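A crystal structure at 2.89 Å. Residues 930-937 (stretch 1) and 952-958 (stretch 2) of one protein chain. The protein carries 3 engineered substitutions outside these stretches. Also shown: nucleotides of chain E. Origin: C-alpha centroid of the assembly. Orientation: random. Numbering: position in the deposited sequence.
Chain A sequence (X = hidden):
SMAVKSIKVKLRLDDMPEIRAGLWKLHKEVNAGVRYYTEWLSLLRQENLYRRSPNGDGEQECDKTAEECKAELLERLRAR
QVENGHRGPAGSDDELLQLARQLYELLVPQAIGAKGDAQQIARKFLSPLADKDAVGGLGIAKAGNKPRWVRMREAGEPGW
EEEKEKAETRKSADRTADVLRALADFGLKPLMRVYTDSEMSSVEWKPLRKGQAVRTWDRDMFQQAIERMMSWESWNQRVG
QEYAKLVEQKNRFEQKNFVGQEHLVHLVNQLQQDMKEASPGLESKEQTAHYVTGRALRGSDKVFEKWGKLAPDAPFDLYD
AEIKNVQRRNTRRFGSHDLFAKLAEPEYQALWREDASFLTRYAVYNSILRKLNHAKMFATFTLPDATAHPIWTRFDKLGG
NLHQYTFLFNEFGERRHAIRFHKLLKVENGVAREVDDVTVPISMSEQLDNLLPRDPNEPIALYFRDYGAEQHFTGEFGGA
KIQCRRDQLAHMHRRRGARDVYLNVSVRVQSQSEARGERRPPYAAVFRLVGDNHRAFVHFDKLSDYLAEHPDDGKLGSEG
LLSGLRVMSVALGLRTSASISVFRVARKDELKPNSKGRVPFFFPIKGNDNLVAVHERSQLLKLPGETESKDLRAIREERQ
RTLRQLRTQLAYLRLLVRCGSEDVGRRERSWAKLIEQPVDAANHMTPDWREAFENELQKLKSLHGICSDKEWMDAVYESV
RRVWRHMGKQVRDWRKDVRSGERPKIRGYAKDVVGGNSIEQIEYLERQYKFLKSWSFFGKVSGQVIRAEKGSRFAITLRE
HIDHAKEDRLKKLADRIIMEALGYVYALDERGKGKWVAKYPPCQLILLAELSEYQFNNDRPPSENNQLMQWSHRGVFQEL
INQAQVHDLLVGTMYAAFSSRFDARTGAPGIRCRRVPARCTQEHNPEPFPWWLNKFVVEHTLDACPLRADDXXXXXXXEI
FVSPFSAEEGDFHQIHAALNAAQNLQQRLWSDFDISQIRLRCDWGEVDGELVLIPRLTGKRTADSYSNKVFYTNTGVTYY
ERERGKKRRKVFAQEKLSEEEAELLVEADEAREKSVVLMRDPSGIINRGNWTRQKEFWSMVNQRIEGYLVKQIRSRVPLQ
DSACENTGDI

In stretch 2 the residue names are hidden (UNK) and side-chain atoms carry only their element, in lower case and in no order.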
# COMPACT_ATOMS: atom_id res chain seq x y z
N PRO A 930 -11.58 -0.04 31.57
CA PRO A 930 -10.75 0.33 30.41
C PRO A 930 -10.88 1.81 30.06
O PRO A 930 -11.53 2.57 30.79
CB PRO A 930 -11.30 -0.55 29.28
CG PRO A 930 -12.06 -1.65 29.96
CD PRO A 930 -12.61 -1.03 31.21
N TRP A 931 -10.26 2.23 28.96
CA TRP A 931 -10.32 3.65 28.60
C TRP A 931 -11.73 4.04 28.16
O TRP A 931 -12.25 5.08 28.58
CB TRP A 931 -9.30 3.96 27.51
CG TRP A 931 -9.63 3.39 26.16
CD1 TRP A 931 -9.25 2.18 25.67
CD2 TRP A 931 -10.42 4.01 25.14
NE1 TRP A 931 -9.75 2.00 24.40
CE2 TRP A 931 -10.47 3.11 24.05
CE3 TRP A 931 -11.09 5.23 25.04
CZ2 TRP A 931 -11.17 3.40 22.88
CZ3 TRP A 931 -11.77 5.52 23.87
CH2 TRP A 931 -11.81 4.61 22.81
N TRP A 932 -12.37 3.20 27.34
CA TRP A 932 -13.66 3.57 26.77
C TRP A 932 -14.77 3.57 27.81
O TRP A 932 -15.69 4.39 27.73
CB TRP A 932 -14.00 2.64 25.61
CG TRP A 932 -13.87 1.19 25.95
CD1 TRP A 932 -12.76 0.41 25.78
CD2 TRP A 932 -14.87 0.34 26.52
NE1 TRP A 932 -13.01 -0.87 26.21
CE2 TRP A 932 -14.30 -0.94 26.67
CE3 TRP A 932 -16.20 0.54 26.91
CZ2 TRP A 932 -15.01 -2.02 27.20
CZ3 TRP A 932 -16.90 -0.54 27.44
CH2 TRP A 932 -16.30 -1.80 27.58
N LEU A 933 -14.70 2.67 28.79
CA LEU A 933 -15.69 2.67 29.86
C LEU A 933 -15.53 3.90 30.75
O LEU A 933 -16.53 4.43 31.25
CB LEU A 933 -15.57 1.40 30.70
CG LEU A 933 -16.87 0.69 31.11
CD1 LEU A 933 -16.61 -0.67 31.74
CD2 LEU A 933 -17.67 1.55 32.06
N ASN A 934 -14.30 4.38 30.93
CA ASN A 934 -14.09 5.60 31.70
C ASN A 934 -14.68 6.81 30.98
O ASN A 934 -15.41 7.60 31.59
CB ASN A 934 -12.59 5.81 31.95
CG ASN A 934 -12.06 4.90 33.05
OD1 ASN A 934 -12.79 4.52 33.96
ND2 ASN A 934 -10.77 4.56 32.96
N LYS A 935 -14.36 6.98 29.70
CA LYS A 935 -14.88 8.13 28.96
C LYS A 935 -16.40 8.13 28.94
O LYS A 935 -17.03 9.19 29.03
CB LYS A 935 -14.33 8.14 27.53
CG LYS A 935 -12.91 8.69 27.42
CD LYS A 935 -12.50 8.92 25.96
CE LYS A 935 -11.07 9.47 25.86
NZ LYS A 935 -10.62 9.64 24.45
N PHE A 936 -17.01 6.95 28.85
CA PHE A 936 -18.47 6.87 28.85
C PHE A 936 -19.03 7.24 30.22
O PHE A 936 -19.99 8.01 30.31
CB PHE A 936 -18.92 5.48 28.44
CG PHE A 936 -20.41 5.35 28.32
CD1 PHE A 936 -21.06 5.80 27.18
CD2 PHE A 936 -21.15 4.78 29.34
CE1 PHE A 936 -22.43 5.69 27.06
CE2 PHE A 936 -22.53 4.67 29.23
CZ PHE A 936 -23.16 5.13 28.09
N VAL A 937 -18.43 6.70 31.28
CA VAL A 937 -18.86 7.01 32.64
C VAL A 937 -18.74 8.51 32.91
O VAL A 937 -19.59 9.09 33.60
CB VAL A 937 -18.04 6.18 33.65
CG1 VAL A 937 -18.10 6.80 35.03
CG2 VAL A 937 -18.54 4.75 33.70
N UNK A 952 -24.21 -3.04 27.28
CA UNK A 952 -23.84 -2.35 26.06
C UNK A 952 -23.36 -0.94 26.38
O UNK A 952 -24.02 -0.21 27.13
c UNK A 952 -26.53 -3.41 23.44
c UNK A 952 -24.05 -3.60 23.18
c UNK A 952 -25.02 -2.30 25.08
c UNK A 952 -25.21 -3.50 24.17
N UNK A 953 -22.22 -0.56 25.81
CA UNK A 953 -21.66 0.77 26.00
C UNK A 953 -21.47 1.41 24.62
O UNK A 953 -20.55 1.03 23.89
c UNK A 953 -21.48 0.75 29.04
c UNK A 953 -19.80 2.13 26.98
c UNK A 953 -20.53 0.02 28.11
c UNK A 953 -20.34 0.72 26.77
N UNK A 954 -22.32 2.35 24.24
CA UNK A 954 -22.16 3.00 22.93
C UNK A 954 -20.92 3.87 22.88
O UNK A 954 -20.87 4.93 23.52
c UNK A 954 -23.50 2.85 24.96
c UNK A 954 -23.44 3.82 22.78
c UNK A 954 -23.90 4.05 24.17
N UNK A 955 -19.91 3.43 22.13
CA UNK A 955 -18.66 4.17 22.00
C UNK A 955 -18.43 4.71 20.60
O UNK A 955 -17.54 5.55 20.42
c UNK A 955 -17.75 2.57 23.71
o UNK A 955 -17.27 2.30 21.36
c UNK A 955 -17.48 3.28 22.39
N UNK A 956 -19.18 4.25 19.61
CA UNK A 956 -18.95 4.65 18.24
C UNK A 956 -17.82 3.94 17.55
O UNK A 956 -17.55 4.23 16.38
N UNK A 957 -17.14 3.02 18.24
CA UNK A 957 -16.03 2.30 17.62
C UNK A 957 -15.85 0.90 18.19
O UNK A 957 -14.75 0.34 18.08
c UNK A 957 -14.46 3.63 19.16
c UNK A 957 -14.73 3.11 17.76
o UNK A 957 -14.81 2.09 20.93
c UNK A 957 -14.00 2.54 20.10
o UNK A 957 -12.83 2.11 19.98
N UNK A 958 -16.88 0.33 18.81
CA UNK A 958 -16.78 -1.02 19.33
C UNK A 958 -16.92 -2.07 18.25
O UNK A 958 -17.00 -1.78 17.05
P DT E 6 -11.08 -2.13 13.24
OP1 DT E 6 -10.43 -3.44 13.46
OP2 DT E 6 -12.55 -2.04 13.18
O5' DT E 6 -10.57 -1.11 14.36
C5' DT E 6 -9.19 -0.89 14.54
C4' DT E 6 -8.95 0.33 15.40
O4' DT E 6 -9.68 1.46 14.86
C3' DT E 6 -9.40 0.17 16.85
O3' DT E 6 -8.34 0.50 17.72
C2' DT E 6 -10.57 1.14 17.00
C1' DT E 6 -10.31 2.16 15.90
N1 DT E 6 -11.57 2.74 15.37
C2 DT E 6 -11.86 4.05 15.63
O2 DT E 6 -11.13 4.78 16.27
N3 DT E 6 -13.05 4.49 15.11
C4 DT E 6 -13.96 3.75 14.37
O4 DT E 6 -15.00 4.23 13.94
C5 DT E 6 -13.59 2.37 14.14
C7 DT E 6 -14.49 1.47 13.35
C6 DT E 6 -12.43 1.94 14.65
P DT E 7 -8.16 -0.33 19.08
OP1 DT E 7 -6.73 -0.27 19.45
OP2 DT E 7 -8.81 -1.65 18.90
O5' DT E 7 -9.06 0.46 20.14
C5' DT E 7 -8.47 1.43 20.99
C4' DT E 7 -8.17 2.70 20.23
O4' DT E 7 -8.67 3.83 20.99
C3' DT E 7 -6.69 2.98 20.03
O3' DT E 7 -6.23 2.38 18.82
C2' DT E 7 -6.64 4.51 19.95
C1' DT E 7 -7.80 4.94 20.85
N1 DT E 7 -7.38 5.40 22.22
C2 DT E 7 -7.92 6.56 22.73
O2 DT E 7 -8.73 7.24 22.13
N3 DT E 7 -7.47 6.90 23.98
C4 DT E 7 -6.55 6.21 24.76
O4 DT E 7 -6.21 6.60 25.87
C5 DT E 7 -6.03 5.00 24.17
C7 DT E 7 -5.03 4.17 24.92
C6 DT E 7 -6.46 4.66 22.95

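Position 952 opens the short strand 952-954. Its side chain has four carbons and forks at the second. CA-to-CB points away from stretch 1, and no side-chain atom comes within contact distance of it. A four-carbon chain with the fork one step beyond CB is leucine. Leu952 is buried, so its packing partners lie elsewhere in the structure.

Position 953 also has four side-chain carbons, but they fork at the first, and one arm is two carbons long. CA-to-CB points toward the helix. CB of position 953 lies 3.7 Å from CZ3 of Trp932, at the edge of that ring and near its plane. The one-carbon arm lies over a face of the Phe936 ring. This branching is that of isoleucine. In Ile953, CG2 is 3.5 Å from CG of Phe936. Ile953 CG2 is 3.9 Å from the centroid of the Phe936 ring and 25° off the ring normal, a CH-pi contact. Both chi angles are m.

Position 954 has three side-chain carbons that close a ring onto the backbone N. CA-to-CB points sideways, and the ring meets Phe936. Only proline closes a ring in this way. Pro954 CG is 3.6 Å from CE1 of Phe936, an apolar contact. Its ring nitrogen carries no hydrogen and cannot donate a hydrogen bond.

Position 955 has one side-chain carbon carrying one oxygen and one carbon. CA-to-CB points toward stretch 1, and the terminal carbon approaches Trp932. A hydroxyl and a methyl on CB make threonine. Thr955 CG2 is 4.1 Å from CE3 of Trp932. The hydroxyl serves its own loop: Thr955 OG1 accepts a hydrogen bond from the backbone N of position 957 at 3.2 Å.

Position 956 has no side-chain atoms and does not touch stretch 1. It is glycine. With phi/psi of 80/0, a CB at Gly956 would be jammed against the carbonyl O of Thr955. The carbonyl O of Gly956 is 3.5 Å from O4 of DT6.

Position 957 has three side-chain carbons, the third carrying two oxygens. One oxygen reaches the edge of the Trp931 ring. The chain is glutamate. Glu957 OE1 is 3.6 Å from CZ2 of Trp931, near the ring plane. Thr955 OG1 donates to Glu957 OE2 at 2.5 Å, which ties the loop together. CB of Glu957 is 3.4 Å from N3 of DT6.

Position 958 has no side-chain atoms and makes no contact with stretch 1. It is glycine. Gly958 is buried.

The contact works by side-chain packing. No hydrogen bond crosses between the stretches, and 351 Å² is buried in total. Ile953 is at the centre of the apolar part, touching both Trp932 and Phe936, while Pro954 adds to the packing on Phe936. The helix and strand axes cross at 73° and approach to 9.3 Å. Beyond the strand, Trp931 meets Glu957 at its ring edge and has O2 of DT7 over one face, so the protein contact continues into the nucleotides.

Stretch 2 952-958: LIPTGEG
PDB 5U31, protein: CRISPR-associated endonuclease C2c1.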